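Local coordinates for protein AxyAgu115A (Amphibacillus xylanus NBRC 15112, PDB 6NPS) that probably hydrolyses alpha-linked glucuronic acid side groups of arabinoglucuronoxylan, as a family GH115 alpha-glucuronidase, at residues E799-Q804 / V848-V853; G881-E886 / K929-A934; P783-V788 / T963-R968; Y793-A798 / K943-P948. The protein carries 3 engineered substitutions. All blocks are in the same frame, centred on the assembly; numbering follows the deposited sequence.

Interaction 1: E799-Q804 / V848-V853; sequences EHFATQ and VEYHFV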
# COMPACT_ATOMS: atom_id res chain seq x y z
N GLU A 799 -13.11 20.39 -27.62
CA GLU A 799 -13.89 21.50 -28.14
C GLU A 799 -13.02 22.68 -28.61
O GLU A 799 -13.50 23.51 -29.40
CB GLU A 799 -14.89 21.92 -27.06
CG GLU A 799 -15.16 23.36 -26.93
CD GLU A 799 -15.91 23.72 -25.66
OE1 GLU A 799 -16.64 22.86 -25.11
OE2 GLU A 799 -15.80 24.89 -25.24
N HIS A 800 -11.75 22.74 -28.22
CA HIS A 800 -10.88 23.87 -28.59
C HIS A 800 -10.08 23.64 -29.88
O HIS A 800 -8.89 23.94 -29.98
CB HIS A 800 -9.96 24.21 -27.42
CG HIS A 800 -10.71 24.75 -26.25
ND1 HIS A 800 -10.41 24.43 -24.95
CD2 HIS A 800 -11.80 25.55 -26.20
CE1 HIS A 800 -11.27 25.02 -24.14
NE2 HIS A 800 -12.13 25.70 -24.87
N PHE A 801 -10.77 23.15 -30.92
CA PHE A 801 -10.18 23.10 -32.24
C PHE A 801 -10.12 24.49 -32.84
O PHE A 801 -10.93 25.36 -32.54
CB PHE A 801 -10.97 22.18 -33.15
CG PHE A 801 -12.43 22.43 -33.14
CD1 PHE A 801 -13.25 21.66 -32.34
CD2 PHE A 801 -12.99 23.41 -33.93
CE1 PHE A 801 -14.62 21.86 -32.33
CE2 PHE A 801 -14.36 23.63 -33.92
CZ PHE A 801 -15.18 22.83 -33.11
N ALA A 802 -9.14 24.68 -33.73
CA ALA A 802 -8.95 25.97 -34.38
C ALA A 802 -9.92 26.14 -35.54
O ALA A 802 -10.35 27.26 -35.81
CB ALA A 802 -7.50 26.10 -34.87
N THR A 803 -10.25 25.07 -36.24
CA THR A 803 -11.20 25.17 -37.33
C THR A 803 -11.77 23.78 -37.58
O THR A 803 -11.31 22.80 -36.98
CB THR A 803 -10.55 25.74 -38.60
OG1 THR A 803 -11.58 26.20 -39.48
CG2 THR A 803 -9.69 24.70 -39.30
N GLN A 804 -12.77 23.71 -38.45
CA GLN A 804 -13.44 22.45 -38.74
C GLN A 804 -14.00 22.53 -40.15
O GLN A 804 -14.28 23.62 -40.66
CB GLN A 804 -14.54 22.14 -37.72
CG GLN A 804 -15.86 22.90 -37.88
CD GLN A 804 -16.85 22.51 -36.77
OE1 GLN A 804 -17.26 21.35 -36.67
NE2 GLN A 804 -17.24 23.50 -35.95
N VAL A 848 -12.04 18.11 -37.65
CA VAL A 848 -11.68 19.26 -36.82
C VAL A 848 -10.17 19.38 -36.89
O VAL A 848 -9.46 18.38 -37.08
CB VAL A 848 -12.15 19.16 -35.35
CG1 VAL A 848 -13.68 19.35 -35.29
CG2 VAL A 848 -11.74 17.83 -34.72
N GLU A 849 -9.68 20.60 -36.75
CA GLU A 849 -8.25 20.86 -36.90
C GLU A 849 -7.74 21.61 -35.67
O GLU A 849 -8.28 22.65 -35.30
CB GLU A 849 -8.00 21.66 -38.18
CG GLU A 849 -6.55 22.03 -38.48
CD GLU A 849 -6.43 22.78 -39.82
OE1 GLU A 849 -6.69 22.16 -40.87
OE2 GLU A 849 -6.10 23.99 -39.81
N TYR A 850 -6.67 21.08 -35.08
CA TYR A 850 -6.01 21.66 -33.92
C TYR A 850 -4.65 22.20 -34.33
O TYR A 850 -3.98 21.61 -35.18
CB TYR A 850 -5.84 20.60 -32.81
CG TYR A 850 -7.14 20.00 -32.39
CD1 TYR A 850 -7.83 20.50 -31.31
CD2 TYR A 850 -7.69 18.92 -33.08
CE1 TYR A 850 -9.02 19.96 -30.91
CE2 TYR A 850 -8.89 18.38 -32.68
CZ TYR A 850 -9.55 18.91 -31.61
OH TYR A 850 -10.75 18.39 -31.22
N HIS A 851 -4.26 23.34 -33.76
CA HIS A 851 -2.97 23.95 -34.05
C HIS A 851 -2.13 23.86 -32.79
O HIS A 851 -2.62 24.16 -31.71
CB HIS A 851 -3.11 25.42 -34.51
CG HIS A 851 -3.73 25.57 -35.86
ND1 HIS A 851 -4.10 26.79 -36.39
CD2 HIS A 851 -4.04 24.64 -36.80
CE1 HIS A 851 -4.61 26.61 -37.60
NE2 HIS A 851 -4.59 25.31 -37.87
N PHE A 852 -0.87 23.45 -32.93
CA PHE A 852 -0.03 23.34 -31.73
C PHE A 852 1.44 23.53 -32.11
O PHE A 852 1.84 23.25 -33.25
CB PHE A 852 -0.25 22.00 -30.99
CG PHE A 852 0.21 20.78 -31.75
CD1 PHE A 852 1.45 20.21 -31.49
CD2 PHE A 852 -0.60 20.20 -32.72
CE1 PHE A 852 1.87 19.07 -32.19
CE2 PHE A 852 -0.19 19.08 -33.42
CZ PHE A 852 1.05 18.51 -33.16
N VAL A 853 2.22 24.00 -31.13
CA VAL A 853 3.62 24.43 -31.34
C VAL A 853 4.53 23.56 -30.48
O VAL A 853 4.40 23.53 -29.25
CB VAL A 853 3.82 25.91 -30.98
CG1 VAL A 853 5.34 26.30 -31.00
CG2 VAL A 853 3.02 26.83 -31.94
O HOH W 1 -6.29 24.27 -31.73

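Interaction 2: G881-E886 / K929-A934; sequences GIQVNE and KLRIYA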
# COMPACT_ATOMS: atom_id res chain seq x y z
N GLY A 881 -9.66 9.02 -38.32
CA GLY A 881 -8.61 9.47 -39.21
C GLY A 881 -7.78 10.53 -38.50
O GLY A 881 -8.33 11.43 -37.85
N ILE A 882 -6.45 10.42 -38.62
CA ILE A 882 -5.57 11.48 -38.14
C ILE A 882 -4.65 11.91 -39.26
O ILE A 882 -4.12 11.08 -40.02
CB ILE A 882 -4.75 11.10 -36.89
CG1 ILE A 882 -3.67 10.09 -37.23
CG2 ILE A 882 -5.66 10.59 -35.76
CD1 ILE A 882 -2.50 10.10 -36.26
N GLN A 883 -4.44 13.22 -39.37
CA GLN A 883 -3.48 13.76 -40.31
C GLN A 883 -2.67 14.85 -39.63
O GLN A 883 -3.23 15.78 -39.05
CB GLN A 883 -4.17 14.32 -41.54
CG GLN A 883 -3.20 14.89 -42.53
CD GLN A 883 -3.91 15.44 -43.72
OE1 GLN A 883 -5.12 15.66 -43.68
NE2 GLN A 883 -3.18 15.66 -44.80
N VAL A 884 -1.35 14.71 -39.70
CA VAL A 884 -0.41 15.66 -39.11
C VAL A 884 0.23 16.44 -40.24
O VAL A 884 0.87 15.85 -41.12
CB VAL A 884 0.64 14.94 -38.25
CG1 VAL A 884 1.72 15.92 -37.77
CG2 VAL A 884 -0.04 14.26 -37.09
N ASN A 885 0.03 17.75 -40.23
CA ASN A 885 0.61 18.66 -41.24
C ASN A 885 0.16 18.17 -42.62
O ASN A 885 -1.05 17.98 -42.84
CB ASN A 885 2.12 18.75 -41.03
CG ASN A 885 2.49 19.32 -39.66
OD1 ASN A 885 1.89 20.30 -39.19
ND2 ASN A 885 3.50 18.72 -39.02
N GLU A 886 1.07 17.92 -43.56
CA GLU A 886 0.68 17.52 -44.90
C GLU A 886 0.93 16.04 -45.19
O GLU A 886 0.80 15.61 -46.34
CB GLU A 886 1.39 18.39 -45.94
CG GLU A 886 0.73 19.76 -46.14
CD GLU A 886 -0.83 19.74 -46.24
OE1 GLU A 886 -1.42 20.82 -46.01
OE2 GLU A 886 -1.45 18.70 -46.56
N LYS A 929 -0.10 21.28 -37.45
CA LYS A 929 -1.54 21.10 -37.61
C LYS A 929 -1.88 19.63 -37.41
O LYS A 929 -1.15 18.75 -37.89
CB LYS A 929 -2.00 21.50 -39.01
CG LYS A 929 -2.30 22.97 -39.22
CD LYS A 929 -2.08 23.36 -40.70
CE LYS A 929 -3.14 22.78 -41.68
NZ LYS A 929 -3.28 21.27 -41.77
N LEU A 930 -2.99 19.36 -36.71
CA LEU A 930 -3.50 18.01 -36.51
C LEU A 930 -4.97 17.99 -36.92
O LEU A 930 -5.78 18.73 -36.36
CB LEU A 930 -3.35 17.55 -35.05
CG LEU A 930 -4.21 16.33 -34.66
CD1 LEU A 930 -3.66 15.03 -35.27
CD2 LEU A 930 -4.40 16.18 -33.12
N ARG A 931 -5.31 17.15 -37.90
CA ARG A 931 -6.70 16.96 -38.31
C ARG A 931 -7.19 15.63 -37.80
O ARG A 931 -6.52 14.61 -37.99
CB ARG A 931 -6.85 17.02 -39.83
CG ARG A 931 -6.56 18.37 -40.41
CD ARG A 931 -6.73 18.42 -41.93
NE ARG A 931 -6.54 19.80 -42.36
CZ ARG A 931 -6.72 20.24 -43.59
NH1 ARG A 931 -7.11 19.41 -44.55
NH2 ARG A 931 -6.52 21.52 -43.87
N ILE A 932 -8.37 15.63 -37.19
CA ILE A 932 -9.04 14.39 -36.80
C ILE A 932 -10.30 14.25 -37.65
O ILE A 932 -11.17 15.14 -37.66
CB ILE A 932 -9.38 14.38 -35.31
CG1 ILE A 932 -8.09 14.68 -34.52
CG2 ILE A 932 -10.03 13.06 -34.92
CD1 ILE A 932 -8.28 14.58 -33.06
N TYR A 933 -10.38 13.15 -38.39
CA TYR A 933 -11.52 12.86 -39.26
C TYR A 933 -12.41 11.82 -38.60
O TYR A 933 -11.92 10.82 -38.04
CB TYR A 933 -11.08 12.32 -40.62
CG TYR A 933 -10.31 13.23 -41.52
CD1 TYR A 933 -8.95 13.45 -41.33
CD2 TYR A 933 -10.93 13.85 -42.60
CE1 TYR A 933 -8.23 14.29 -42.19
CE2 TYR A 933 -10.22 14.69 -43.46
CZ TYR A 933 -8.87 14.89 -43.25
OH TYR A 933 -8.16 15.71 -44.10
N ALA A 934 -13.72 12.01 -38.70
CA ALA A 934 -14.63 10.94 -38.30
C ALA A 934 -14.66 9.85 -39.35
O ALA A 934 -14.66 10.15 -40.55
CB ALA A 934 -16.04 11.47 -38.08

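Interaction 3: P783-V788 / T963-R968; sequences PDMTFV and TYYVGR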
# COMPACT_ATOMS: atom_id res chain seq x y z
N PRO A 783 -1.97 32.27 -34.54
CA PRO A 783 -3.42 32.51 -34.51
C PRO A 783 -4.07 32.06 -33.20
O PRO A 783 -3.52 31.26 -32.43
CB PRO A 783 -3.94 31.68 -35.69
CG PRO A 783 -2.73 31.32 -36.50
CD PRO A 783 -1.59 31.26 -35.54
N ASP A 784 -5.28 32.57 -32.97
CA ASP A 784 -6.05 32.14 -31.82
C ASP A 784 -6.22 30.62 -31.88
O ASP A 784 -6.20 30.02 -32.95
CB ASP A 784 -7.41 32.84 -31.77
CG ASP A 784 -7.35 34.18 -31.02
OD1 ASP A 784 -8.12 35.11 -31.36
OD2 ASP A 784 -6.53 34.31 -30.09
N MET A 785 -6.34 30.02 -30.70
CA MET A 785 -6.50 28.58 -30.49
C MET A 785 -5.24 27.78 -30.80
O MET A 785 -5.30 26.56 -30.86
CB MET A 785 -7.68 28.02 -31.30
CG MET A 785 -8.96 28.85 -31.17
SD MET A 785 -9.49 29.03 -29.44
CE MET A 785 -9.92 27.33 -29.11
N THR A 786 -4.08 28.43 -30.92
CA THR A 786 -2.83 27.68 -31.04
C THR A 786 -2.33 27.24 -29.66
O THR A 786 -2.03 28.09 -28.81
CB THR A 786 -1.76 28.52 -31.71
OG1 THR A 786 -2.25 28.96 -32.97
CG2 THR A 786 -0.49 27.69 -31.89
N PHE A 787 -2.21 25.93 -29.46
CA PHE A 787 -1.65 25.42 -28.22
C PHE A 787 -0.12 25.50 -28.28
O PHE A 787 0.49 25.24 -29.31
CB PHE A 787 -2.12 23.98 -27.98
CG PHE A 787 -3.55 23.91 -27.50
CD1 PHE A 787 -4.60 24.00 -28.40
CD2 PHE A 787 -3.84 23.81 -26.14
CE1 PHE A 787 -5.90 23.99 -27.97
CE2 PHE A 787 -5.13 23.80 -25.70
CZ PHE A 787 -6.18 23.88 -26.62
N VAL A 788 0.49 25.93 -27.18
CA VAL A 788 1.94 26.16 -27.18
C VAL A 788 2.55 25.30 -26.08
O VAL A 788 2.20 25.46 -24.91
CB VAL A 788 2.30 27.64 -26.97
CG1 VAL A 788 3.84 27.81 -26.95
CG2 VAL A 788 1.76 28.53 -28.09
N THR A 963 -3.68 22.78 -21.23
CA THR A 963 -2.53 23.68 -21.20
C THR A 963 -2.83 24.94 -22.00
O THR A 963 -3.91 25.12 -22.55
CB THR A 963 -1.29 22.96 -21.72
OG1 THR A 963 -1.58 22.37 -23.00
CG2 THR A 963 -0.84 21.85 -20.73
N TYR A 964 -1.84 25.82 -22.09
CA TYR A 964 -2.09 27.16 -22.60
C TYR A 964 -2.35 27.16 -24.11
O TYR A 964 -1.66 26.47 -24.88
CB TYR A 964 -0.89 28.05 -22.29
CG TYR A 964 -0.97 29.42 -22.94
CD1 TYR A 964 -1.69 30.45 -22.35
CD2 TYR A 964 -0.28 29.70 -24.12
CE1 TYR A 964 -1.77 31.72 -22.95
CE2 TYR A 964 -0.36 30.95 -24.71
CZ TYR A 964 -1.10 31.96 -24.11
OH TYR A 964 -1.16 33.21 -24.70
N TYR A 965 -3.32 27.99 -24.55
CA TYR A 965 -3.49 28.29 -25.97
C TYR A 965 -3.71 29.78 -26.13
O TYR A 965 -4.28 30.43 -25.26
CB TYR A 965 -4.70 27.51 -26.64
CG TYR A 965 -6.06 27.75 -25.99
CD1 TYR A 965 -6.94 28.70 -26.49
CD2 TYR A 965 -6.46 27.01 -24.87
CE1 TYR A 965 -8.19 28.93 -25.89
CE2 TYR A 965 -7.71 27.22 -24.26
CZ TYR A 965 -8.58 28.19 -24.78
OH TYR A 965 -9.81 28.43 -24.19
N VAL A 966 -3.30 30.30 -27.29
CA VAL A 966 -3.38 31.73 -27.58
C VAL A 966 -4.84 32.16 -27.62
O VAL A 966 -5.68 31.49 -28.24
CB VAL A 966 -2.66 32.02 -28.90
CG1 VAL A 966 -2.81 33.53 -29.33
CG2 VAL A 966 -1.19 31.64 -28.74
N GLY A 967 -5.15 33.26 -26.95
CA GLY A 967 -6.52 33.70 -26.81
C GLY A 967 -7.25 33.11 -25.63
O GLY A 967 -8.42 33.44 -25.42
N ARG A 968 -6.60 32.27 -24.87
CA ARG A 968 -7.27 31.70 -23.74
C ARG A 968 -7.69 32.80 -22.82
O ARG A 968 -8.79 32.78 -22.35
CB ARG A 968 -6.39 30.70 -23.00
CG ARG A 968 -6.85 30.40 -21.59
CD ARG A 968 -6.22 29.15 -21.06
NE ARG A 968 -4.99 29.41 -20.36
CZ ARG A 968 -4.34 28.47 -19.73
NH1 ARG A 968 -4.82 27.27 -19.75
NH2 ARG A 968 -3.23 28.71 -19.10
O HOH W 2 -0.43 24.11 -24.66

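Interaction 4: Y793-A798 / K943-P948; sequences YISIEA and KIVIYP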
# COMPACT_ATOMS: atom_id res chain seq x y z
N TYR A 793 4.45 19.11 -22.44
CA TYR A 793 3.33 18.33 -22.98
C TYR A 793 2.24 19.32 -23.31
O TYR A 793 2.27 20.46 -22.85
CB TYR A 793 2.84 17.25 -22.01
CG TYR A 793 2.25 17.82 -20.75
CD1 TYR A 793 3.08 18.16 -19.67
CD2 TYR A 793 0.89 18.08 -20.64
CE1 TYR A 793 2.53 18.71 -18.51
CE2 TYR A 793 0.35 18.63 -19.49
CZ TYR A 793 1.17 18.95 -18.44
OH TYR A 793 0.63 19.48 -17.29
N ILE A 794 1.26 18.88 -24.10
CA ILE A 794 0.11 19.70 -24.46
C ILE A 794 -1.14 18.89 -24.14
O ILE A 794 -1.17 17.69 -24.40
CB ILE A 794 0.12 20.08 -25.95
CG1 ILE A 794 1.34 20.96 -26.30
CG2 ILE A 794 -1.21 20.78 -26.35
CD1 ILE A 794 1.46 21.16 -27.80
N SER A 795 -2.15 19.55 -23.58
CA SER A 795 -3.41 18.92 -23.23
C SER A 795 -4.51 19.85 -23.72
O SER A 795 -4.53 21.04 -23.36
CB SER A 795 -3.50 18.67 -21.72
OG SER A 795 -4.82 18.29 -21.35
N ILE A 796 -5.41 19.30 -24.53
CA ILE A 796 -6.38 20.05 -25.33
C ILE A 796 -7.76 19.50 -25.02
O ILE A 796 -8.00 18.31 -25.22
CB ILE A 796 -6.10 19.89 -26.83
CG1 ILE A 796 -4.72 20.45 -27.20
CG2 ILE A 796 -7.20 20.56 -27.65
CD1 ILE A 796 -4.27 20.06 -28.59
N GLU A 797 -8.67 20.35 -24.54
CA GLU A 797 -10.06 19.89 -24.55
C GLU A 797 -10.54 19.89 -26.00
O GLU A 797 -10.23 20.81 -26.78
CB GLU A 797 -10.96 20.75 -23.66
CG GLU A 797 -10.38 21.01 -22.27
CD GLU A 797 -10.78 20.00 -21.18
OE1 GLU A 797 -11.15 18.83 -21.47
OE2 GLU A 797 -10.71 20.39 -20.00
N ALA A 798 -11.23 18.82 -26.38
CA ALA A 798 -11.51 18.56 -27.78
C ALA A 798 -12.32 19.68 -28.42
O ALA A 798 -12.25 19.89 -29.63
CB ALA A 798 -12.23 17.19 -27.90
N LYS A 943 -10.66 14.70 -24.96
CA LYS A 943 -9.40 15.37 -24.66
C LYS A 943 -8.32 14.74 -25.52
O LYS A 943 -8.39 13.55 -25.84
CB LYS A 943 -9.05 15.27 -23.14
CG LYS A 943 -7.78 16.07 -22.73
CD LYS A 943 -7.35 15.75 -21.29
CE LYS A 943 -8.30 16.33 -20.30
NZ LYS A 943 -7.71 16.20 -18.95
N ILE A 944 -7.34 15.55 -25.91
CA ILE A 944 -6.16 15.10 -26.63
C ILE A 944 -4.94 15.52 -25.80
O ILE A 944 -4.84 16.68 -25.40
CB ILE A 944 -6.07 15.73 -28.03
CG1 ILE A 944 -7.39 15.55 -28.79
CG2 ILE A 944 -4.87 15.18 -28.77
CD1 ILE A 944 -7.52 16.47 -30.01
N VAL A 945 -3.99 14.61 -25.63
CA VAL A 945 -2.74 14.91 -24.94
C VAL A 945 -1.59 14.56 -25.86
O VAL A 945 -1.60 13.49 -26.47
CB VAL A 945 -2.65 14.14 -23.61
CG1 VAL A 945 -1.33 14.46 -22.92
CG2 VAL A 945 -3.85 14.49 -22.72
N ILE A 946 -0.59 15.45 -25.96
CA ILE A 946 0.57 15.26 -26.83
C ILE A 946 1.84 15.46 -26.01
O ILE A 946 1.96 16.46 -25.28
CB ILE A 946 0.53 16.23 -28.04
CG1 ILE A 946 -0.79 16.11 -28.83
CG2 ILE A 946 1.75 16.02 -28.95
CD1 ILE A 946 -1.04 17.30 -29.85
N TYR A 947 2.79 14.55 -26.13
CA TYR A 947 4.00 14.62 -25.32
C TYR A 947 5.09 13.85 -26.04
O TYR A 947 4.79 13.00 -26.88
CB TYR A 947 3.77 14.06 -23.90
CG TYR A 947 3.15 12.69 -23.83
CD1 TYR A 947 1.77 12.53 -23.81
CD2 TYR A 947 3.94 11.54 -23.77
CE1 TYR A 947 1.18 11.27 -23.72
CE2 TYR A 947 3.35 10.27 -23.69
CZ TYR A 947 1.98 10.15 -23.66
OH TYR A 947 1.39 8.91 -23.59
N PRO A 948 6.36 14.16 -25.78
CA PRO A 948 7.42 13.53 -26.57
C PRO A 948 7.49 12.03 -26.30
O PRO A 948 7.10 11.55 -25.23
CB PRO A 948 8.71 14.27 -26.13
CG PRO A 948 8.31 15.29 -25.09
CD PRO A 948 6.81 15.34 -25.00

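Interaction 1: E799-Q804 / V848-V853
A classic beta bulge joins 799-804 to strand 847-854: Ala-802 and Thr-803 both face Glu-849 across an antiparallel pairing. Glu-849 O takes both N-H groups, that of Ala-802 N at 2.7 Å nearly along the C=O axis and that of Thr-803 N on a lone pair. Phe-801 has CG in the crowded position between backbone N and carbonyl carbon (chi1 49°), so its ring crosses Val-848 at about a right angle and lies with one face against CG1, 3.9 Å from the ring centroid. Phe-801 CB in turn rests over the face of Tyr-850, toward the rim, while Tyr-850 OH is tied to Ala-798 O. Ala-802 CB stands over the centre of the His-851 imidazole, 3.8 Å above its plane. That ring turns NE2 to the anti lone pair of Glu-849 OE2, at 2.8 Å; OE1 of the same extended side chain pairs with Arg-931. An alanine in place of His-851 would probably leave the Glu-849 carboxylate less firmly oriented and Ala-802 without its flat support. Beyond the bulge one water links the segments, accepting from His-851 N at 3.0 Å and donating to His-800 O at 3.2 Å.

Interaction 2: G881-E886 / K929-A934
Gln-883 reaches out from its strand on the face it shares with Arg-931 and Tyr-933, CG anti to the backbone N (chi1 180°) and the chain extended beyond it. Its CB sits 4.1 Å from Tyr-933 CE1 and about as far from Arg-931 CB, the partner in its hydrogen-bonded pair. At the tip, OE1 lies in the plane of the Tyr-933 ring, at its edge, and accepts from Tyr-933 OH at 3.1 Å, nearly along the C=O axis; the amide and ring planes are only 29° apart. The same oxygen touches Arg-931 CD at 3.6 Å, the two side chains running side by side, while NE2 turns to Asn-887 O. Gly-881 makes room for Tyr-933: a CB there would come within 3.0 Å of Tyr-933 CB. At the far end Asn-885, with a positive phi of 56°, closes the ladder twice, its N donating to Lys-929 O at 2.8 Å and its OD1 accepting from Lys-929 N at 2.8 Å. Ile-882, Val-884, Leu-930 and Ile-932 form the opposite, apolar face, packing on strands 858-866 and 915-923. Such a regular antiparallel ladder, one face greasy and the other polar, is what a beta-sandwich provides, consistent with the galactose-binding-like clan of this C-terminal domain.

Interaction 3: P783-V788 / T963-R968
Phe-787 and Tyr-965 reach out side by side in the same direction, yet their rings meet obliquely, planes 42° apart. Tyr-965 CB sits squarely over the centre of the Phe-787 ring, 3.6 Å above the plane; with CG in the crowded position between backbone N and carbonyl carbon (chi1 58°), the tyrosine ring is carried alongside the phenylalanine. The rings also touch, Phe-787 CE2 lying 3.6 Å from Tyr-965 CD2. Met-785, bent at chi2 and chi3, runs alongside the tyrosine and brings SD to 3.8 Å from Tyr-965 CE1, an oblique Met-aromatic contact. Arg-968 CB packs over one face of the same tyrosine. An alanine in place of Phe-787 would strip the ring from beneath Tyr-965 CB and would probably loosen the hold of the C-terminal residues. The backbones are fastened by Met-785 N to Val-966 O at 2.9 Å, Val-966 N to Thr-786 O at 3.0 Å and Val-788 N to Tyr-964 O. Type II turns shape both segments; at Gly-967 a CB would collide with Asp-784 OD2, which already lies 3.3 Å from Gly-967 CA. The C-terminal tail thus lies along strand 786-788, which itself pairs in parallel with strand 847-854 through Phe-787, whose ring packs against Ile-794 and Ile-796 of strand 794-797.

Interaction 4: Y793-A798 / K943-P948
Two antiparallel strands of the C-terminal domain, 794-797 and 940-948, form a regular ladder here, consistent with the beta-sandwich of its galactose-binding-like clan. Four backbone bonds make the rungs, two in the Ile-794 and Ile-946 pair and two in the Ile-796 and Ile-944 pair; Ile-796 N meets Ile-944 O at 2.8 Å, nearly along the C=O axis. These four isoleucines share one face and all set CG1 anti to the carbonyl carbon, so their branches line up: Ile-796 CD1 comes within 4.4 Å of Ile-946 CD1. The other face is more polar. Lys-943 leaves with CG anti to the backbone N (chi1 -176°), passes Ile-796 O with CG at 3.4 Å and Ser-795 OG with CD at 3.6 Å, then bends at chi3 (-71°). Its NZ ends on Leu-958 O and Pro-960 O rather than on Glu-797, whose OE1 stays 5.0 Å from Lys-943 NZ and bonds instead to Thr-826. Ser-795 OG is held by Pro-960 O. Past the last hydrogen-bonded pair, Tyr-793 and Tyr-947 touch CB to CB, 3.8 Å apart, and their rings diverge. Strand 940-948 pairs along its other edge with strand 858-866, Ser-795 bonds to Thr-963, and the isoleucine face packs on Tyr-850 and Phe-852 of strand 847-854.

All four contacts lie in the C-terminal part of the chain, with interactions 1, 2 and 4 nested or in series inside the long loop that interaction 3 closes. Interactions 2 and 4 are buried, regular antiparallel ladders, each with an apolar face, and meet where Ile-932 CD1 packs on Ile-944 CD1. Interactions 1 and 3 are partly buried and less regular, relying on a bulge, turns and aromatic packing. Strand 847-854 ties the set together: it pairs with strand 926-934 of interaction 2 and strand 786-788 of interaction 3, and its aromatic side chains press onto the isoleucines of interaction 4. Interactions 2 and 3 do not touch.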